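Local structure of regulating synaptic membrane exocytosis protein 2 (Rattus norvegicus, 2BWQ) at residues 11-22 and 78-89. The protein probably takes part in regulating neurotransmitter release at synaptic membranes through its C2 domain. Numbering follows the deposited sequence. Where two conformers were deposited one is given.
Sequences LWFDKVGHQLIV and PVHRREFRERML. With SO4 (sulfate ion), chain B; SO4 (sulfate ion), chain C.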
loop_
_atom_site.group_PDB
_atom_site.type_symbol
_atom_site.label_atom_id
_atom_site.label_comp_id
_atom_site.label_asym_id
_atom_site.label_seq_id
_atom_site.Cartn_x
_atom_site.Cartn_y
_atom_site.Cartn_z
ATOM N N LEU A 11 -4.897 -2.369 8.189
ATOM C CA LEU A 11 -6.187 -2.556 7.492
ATOM C C LEU A 11 -7.303 -2.743 8.495
ATOM O O LEU A 11 -7.133 -3.492 9.462
ATOM C CB LEU A 11 -6.103 -3.812 6.623
ATOM C CG LEU A 11 -5.010 -3.872 5.567
ATOM C CD1 LEU A 11 -4.997 -5.207 4.857
ATOM C CD2 LEU A 11 -5.219 -2.752 4.499
ATOM N N TRP A 12 -8.463 -2.184 8.181
ATOM C CA TRP A 12 -9.612 -2.466 8.999
ATOM C C TRP A 12 -10.875 -2.262 8.161
ATOM O O TRP A 12 -10.980 -1.262 7.464
ATOM C CB TRP A 12 -9.618 -1.514 10.210
ATOM C CG TRP A 12 -10.798 -1.723 11.126
ATOM C CD1 TRP A 12 -11.103 -2.863 11.883
ATOM C CD2 TRP A 12 -11.790 -0.787 11.337
ATOM N NE1 TRP A 12 -12.317 -2.631 12.518
ATOM C CE2 TRP A 12 -12.760 -1.380 12.197
ATOM C CE3 TRP A 12 -11.996 0.498 10.870
ATOM C CZ2 TRP A 12 -13.902 -0.685 12.594
ATOM C CZ3 TRP A 12 -13.142 1.179 11.241
ATOM C CH2 TRP A 12 -14.069 0.583 12.076
ATOM N N PHE A 13 -11.822 -3.142 8.379
ATOM C CA PHE A 13 -13.143 -2.998 7.746
ATOM C C PHE A 13 -14.200 -2.599 8.765
ATOM O O PHE A 13 -14.315 -3.249 9.796
ATOM C CB PHE A 13 -13.503 -4.307 7.052
ATOM C CG PHE A 13 -14.887 -4.293 6.442
ATOM C CD1 PHE A 13 -15.214 -3.393 5.418
ATOM C CD2 PHE A 13 -15.885 -5.179 6.890
ATOM C CE1 PHE A 13 -16.478 -3.328 4.878
ATOM C CE2 PHE A 13 -17.183 -5.135 6.330
ATOM C CZ PHE A 13 -17.437 -4.212 5.303
ATOM N N ASP A 14 -14.910 -1.526 8.471
ATOM C CA ASP A 14 -15.974 -1.090 9.312
ATOM C C ASP A 14 -17.291 -1.704 8.772
ATOM O O ASP A 14 -17.845 -1.206 7.736
ATOM C CB ASP A 14 -16.041 0.415 9.287
ATOM C CG ASP A 14 -17.198 0.981 10.130
ATOM O OD1 ASP A 14 -18.063 0.213 10.585
ATOM O OD2 ASP A 14 -17.284 2.186 10.221
ATOM N N LYS A 15 -17.759 -2.822 9.349
ATOM C CA LYS A 15 -18.866 -3.613 8.766
ATOM C C LYS A 15 -20.224 -2.959 8.831
ATOM O O LYS A 15 -21.093 -3.290 8.019
ATOM C CB LYS A 15 -18.938 -5.017 9.391
ATOM C CG LYS A 15 -19.485 -5.061 10.828
ATOM C CD LYS A 15 -19.349 -6.469 11.440
ATOM C CE LYS A 15 -18.198 -7.268 10.811
ATOM N NZ LYS A 15 -17.647 -8.321 11.725
ATOM N N VAL A 16 -20.396 -2.011 9.743
ATOM C CA VAL A 16 -21.672 -1.301 9.879
ATOM C C VAL A 16 -21.677 -0.095 8.935
ATOM O O VAL A 16 -22.719 0.220 8.365
ATOM C CB VAL A 16 -21.858 -0.801 11.331
ATOM C CG1 VAL A 16 -23.220 -0.139 11.545
ATOM C CG2 VAL A 16 -21.703 -1.952 12.373
ATOM N N GLY A 17 -20.528 0.572 8.797
ATOM C CA GLY A 17 -20.327 1.801 8.002
ATOM C C GLY A 17 -19.959 1.532 6.521
ATOM O O GLY A 17 -19.949 2.463 5.679
ATOM N N HIS A 18 -19.720 0.262 6.263
ATOM C CA HIS A 18 -19.386 -0.220 4.914
ATOM C C HIS A 18 -18.201 0.526 4.312
ATOM O O HIS A 18 -18.294 1.051 3.190
ATOM C CB HIS A 18 -20.665 -0.157 4.055
ATOM C CG HIS A 18 -21.737 -1.071 4.562
ATOM N ND1 HIS A 18 -22.836 -0.600 5.251
ATOM C CD2 HIS A 18 -21.858 -2.424 4.547
ATOM C CE1 HIS A 18 -23.601 -1.624 5.604
ATOM N NE2 HIS A 18 -23.027 -2.740 5.188
ATOM N N GLN A 19 -17.102 0.595 5.076
ATOM C CA GLN A 19 -15.890 1.262 4.611
ATOM C C GLN A 19 -14.672 0.446 4.935
ATOM O O GLN A 19 -14.613 -0.187 6.005
ATOM C CB GLN A 19 -15.677 2.610 5.338
ATOM C CG GLN A 19 -16.787 3.636 5.334
ATOM C CD GLN A 19 -16.369 4.926 6.110
ATOM O OE1 GLN A 19 -16.749 6.011 5.684
ATOM N NE2 GLN A 19 -15.568 4.799 7.201
ATOM N N LEU A 20 -13.719 0.423 4.007
ATOM C CA LEU A 20 -12.431 -0.236 4.252
ATOM C C LEU A 20 -11.349 0.829 4.447
ATOM O O LEU A 20 -11.131 1.668 3.551
ATOM C CB LEU A 20 -12.087 -1.132 3.056
ATOM C CG LEU A 20 -10.664 -1.663 3.042
ATOM C CD1 LEU A 20 -10.411 -2.753 4.115
ATOM C CD2 LEU A 20 -10.350 -2.249 1.732
ATOM N N ILE A 21 -10.672 0.771 5.600
ATOM C CA ILE A 21 -9.686 1.750 6.011
ATOM C C ILE A 21 -8.305 1.190 5.813
ATOM O O ILE A 21 -7.983 0.088 6.298
ATOM C CB ILE A 21 -9.921 2.127 7.506
ATOM C CG1 ILE A 21 -11.408 2.412 7.796
ATOM C CG2 ILE A 21 -9.021 3.353 7.881
ATOM C CD1 ILE A 21 -11.989 3.554 7.143
ATOM N N VAL A 22 -7.489 1.856 4.995
ATOM C CA VAL A 22 -6.167 1.396 4.678
ATOM C C VAL A 22 -5.176 2.441 5.093
ATOM O O VAL A 22 -5.170 3.536 4.470
ATOM C CB VAL A 22 -6.104 1.139 3.162
ATOM C CG1 VAL A 22 -4.720 0.658 2.693
ATOM C CG2 VAL A 22 -7.159 0.141 2.717
ATOM N N PRO A 78 -18.382 2.719 -1.079
ATOM C CA PRO A 78 -18.920 1.698 -0.177
ATOM C C PRO A 78 -18.199 0.390 -0.354
ATOM O O PRO A 78 -17.739 0.060 -1.479
ATOM C CB PRO A 78 -20.337 1.484 -0.724
ATOM C CG PRO A 78 -20.235 1.809 -2.206
ATOM C CD PRO A 78 -19.250 2.947 -2.266
ATOM N N VAL A 79 -18.033 -0.350 0.732
ATOM C CA VAL A 79 -17.462 -1.713 0.701
ATOM C C VAL A 79 -18.318 -2.655 1.516
ATOM O O VAL A 79 -18.753 -2.294 2.624
ATOM C CB VAL A 79 -15.989 -1.752 1.262
ATOM C CG1 VAL A 79 -15.446 -3.199 1.185
ATOM C CG2 VAL A 79 -15.152 -0.838 0.383
ATOM N N HIS A 80 -18.540 -3.851 0.977
ATOM C CA HIS A 80 -19.451 -4.822 1.530
ATOM C C HIS A 80 -18.734 -6.151 1.798
ATOM O O HIS A 80 -18.076 -6.638 0.869
ATOM C CB HIS A 80 -20.632 -5.010 0.560
ATOM C CG HIS A 80 -21.466 -3.776 0.404
ATOM N ND1 HIS A 80 -22.527 -3.495 1.221
ATOM C CD2 HIS A 80 -21.366 -2.737 -0.454
ATOM C CE1 HIS A 80 -23.044 -2.327 0.888
ATOM N NE2 HIS A 80 -22.377 -1.852 -0.142
ATOM N N ARG A 81 -18.904 -6.710 3.008
ATOM C CA ARG A 81 -18.262 -7.995 3.374
ATOM C C ARG A 81 -18.492 -9.070 2.259
ATOM O O ARG A 81 -17.588 -9.868 1.892
ATOM C CB ARG A 81 -18.858 -8.477 4.705
ATOM C CG ARG A 81 -18.381 -9.838 5.178
ATOM C CD ARG A 81 -16.925 -9.840 5.456
ATOM N NE ARG A 81 -16.368 -11.182 5.678
ATOM C CZ ARG A 81 -16.237 -12.133 4.743
ATOM N NH1 ARG A 81 -16.618 -11.934 3.486
ATOM N NH2 ARG A 81 -15.711 -13.310 5.077
ATOM N N ARG A 82 -19.697 -9.075 1.709
ATOM C CA ARG A 82 -20.000 -10.118 0.724
ATOM C C ARG A 82 -19.113 -10.052 -0.537
ATOM O O ARG A 82 -19.108 -10.969 -1.372
ATOM C CB ARG A 82 -21.472 -10.072 0.331
ATOM C CG ARG A 82 -21.813 -8.873 -0.479
ATOM C CD ARG A 82 -23.297 -8.677 -0.739
ATOM N NE ARG A 82 -24.002 -8.387 0.513
ATOM C CZ ARG A 82 -25.199 -8.895 0.819
ATOM N NH1 ARG A 82 -25.720 -9.817 0.064
ATOM N NH2 ARG A 82 -25.801 -8.555 1.944
ATOM N N GLU A 83 -18.446 -8.917 -0.719
ATOM C CA GLU A 83 -17.671 -8.645 -1.919
ATOM C C GLU A 83 -16.223 -9.105 -1.712
ATOM O O GLU A 83 -15.443 -9.058 -2.656
ATOM C CB GLU A 83 -17.607 -7.115 -2.161
ATOM C CG GLU A 83 -18.952 -6.493 -2.587
ATOM C CD GLU A 83 -18.952 -4.949 -2.542
ATOM O OE1 GLU A 83 -18.077 -4.277 -1.895
ATOM O OE2 GLU A 83 -19.851 -4.376 -3.215
ATOM N N PHE A 84 -15.856 -9.541 -0.527
ATOM C CA PHE A 84 -14.402 -9.719 -0.260
ATOM C C PHE A 84 -13.774 -10.783 -1.144
ATOM O O PHE A 84 -12.608 -10.592 -1.488
ATOM C CB PHE A 84 -14.192 -10.099 1.191
ATOM C CG PHE A 84 -14.249 -8.935 2.164
ATOM C CD1 PHE A 84 -14.626 -7.650 1.767
ATOM C CD2 PHE A 84 -13.967 -9.181 3.491
ATOM C CE1 PHE A 84 -14.662 -6.603 2.744
ATOM C CE2 PHE A 84 -14.041 -8.157 4.477
ATOM C CZ PHE A 84 -14.378 -6.898 4.064
ATOM N N ARG A 85 -14.480 -11.840 -1.544
ATOM C CA ARG A 85 -13.859 -12.874 -2.407
ATOM C C ARG A 85 -13.498 -12.362 -3.774
ATOM O O ARG A 85 -12.719 -12.983 -4.488
ATOM C CB ARG A 85 -14.755 -14.116 -2.542
ATOM C CG ARG A 85 -14.747 -14.989 -1.311
ATOM C CD ARG A 85 -15.485 -16.334 -1.500
ATOM N NE ARG A 85 -15.816 -16.995 -0.230
ATOM C CZ ARG A 85 -17.054 -17.288 0.182
ATOM N NH1 ARG A 85 -18.119 -17.010 -0.575
ATOM N NH2 ARG A 85 -17.231 -17.884 1.358
ATOM N N GLU A 86 -14.068 -11.216 -4.126
ATOM C CA GLU A 86 -13.904 -10.598 -5.422
ATOM C C GLU A 86 -13.180 -9.250 -5.365
ATOM O O GLU A 86 -13.349 -8.405 -6.255
ATOM C CB GLU A 86 -15.281 -10.402 -6.078
ATOM C CG GLU A 86 -16.064 -11.705 -6.375
ATOM C CD GLU A 86 -15.337 -12.709 -7.283
ATOM O OE1 GLU A 86 -14.292 -12.390 -7.908
ATOM O OE2 GLU A 86 -15.816 -13.865 -7.383
ATOM N N ARG A 87 -12.459 -8.977 -4.271
ATOM C CA ARG A 87 -11.763 -7.659 -4.137
ATOM C C ARG A 87 -10.341 -7.918 -3.681
ATOM O O ARG A 87 -10.067 -8.876 -2.919
ATOM C CB ARG A 87 -12.414 -6.756 -3.048
ATOM C CG ARG A 87 -13.853 -6.419 -3.382
ATOM C CD ARG A 87 -13.874 -5.524 -4.577
ATOM N NE ARG A 87 -15.165 -4.887 -4.738
ATOM C CZ ARG A 87 -16.071 -5.380 -5.551
ATOM N NH1 ARG A 87 -15.807 -6.491 -6.260
ATOM N NH2 ARG A 87 -17.255 -4.779 -5.668
ATOM N N MET A 88 -9.453 -7.054 -4.146
ATOM C CA MET A 88 -8.059 -7.084 -3.725
ATOM C C MET A 88 -7.457 -5.714 -3.744
ATOM O O MET A 88 -7.920 -4.833 -4.478
ATOM C CB MET A 88 -7.215 -8.017 -4.600
ATOM C CG MET A 88 -7.090 -7.576 -6.008
ATOM S SD MET A 88 -6.479 -8.968 -6.993
ATOM C CE MET A 88 -6.269 -8.114 -8.590
ATOM N N LEU A 89 -6.451 -5.511 -2.919
ATOM C CA LEU A 89 -5.706 -4.266 -2.915
ATOM C C LEU A 89 -4.393 -4.440 -3.613
ATOM O O LEU A 89 -3.584 -5.291 -3.229
ATOM C CB LEU A 89 -5.406 -3.848 -1.448
ATOM C CG LEU A 89 -6.624 -3.418 -0.654
ATOM C CD1 LEU A 89 -6.239 -3.397 0.846
ATOM C CD2 LEU A 89 -7.087 -2.015 -1.035
HETATM S S SO4 B . -22.574 -6.900 3.572
HETATM O O1 SO4 B . -21.953 -8.007 2.797
HETATM O O2 SO4 B . -23.128 -7.418 4.802
HETATM O O3 SO4 B . -21.619 -5.851 3.911
HETATM O O4 SO4 B . -23.680 -6.311 2.798
HETATM S S SO4 C . -25.483 -12.221 -2.570
HETATM O O1 SO4 C . -24.702 -13.474 -2.805
HETATM O O2 SO4 C . -24.651 -11.093 -2.230
HETATM O O3 SO4 C . -25.893 -11.769 -3.924
HETATM O O4 SO4 C . -26.596 -12.504 -1.704
#
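Phe13 and Phe84 meet in a T-shaped pair, the edge of Phe84 directed at the face of Phe13 with centroids 4.9 Å apart and planes at 76°, which ties the strand end at Phe13 to the 3-10 segment 81-85. Because CG of Phe13 lies anti to the backbone N (chi1 176°), its ring reaches across to that segment, and CZ of Phe84 sits 3.6 Å from Phe13 CG. The Phe13 rim also receives Val79: CE1 of Phe13 lies 3.8 Å from Val79 CG1 and 3.4 Å from Val79 O, which stays near the ring plane. With an alanine at Phe13, the edge of Phe84 would probably lose the ring face it points at, and a gap would open beside Val79. Deeper in, Leu89 CD1 packs between the two sheets against Leu11 CD2 (3.8 Å) and Val22 CG2, while Phe47 of strand 41-48 backs Leu20, Val79 and Leu89. One hydrogen bond joins the backbones, Val79 N to O of His18 (2.8 Å), which with Gln19 faces Asp14 in a G1 beta bulge at the hairpin turn. The solvent side is looser and polar: CE1 of His80 lies over one face of the His18 ring, the planes obliquely tilted, and a sulfate, probably from the crystallisation liquor, accepts bonds from Arg81 N, Arg82 N and Arg82 NE. Thus apolar and aromatic contacts join hairpin 11-22 to segment 78-89, whereas the polar rim offers donors that bind sulfate here.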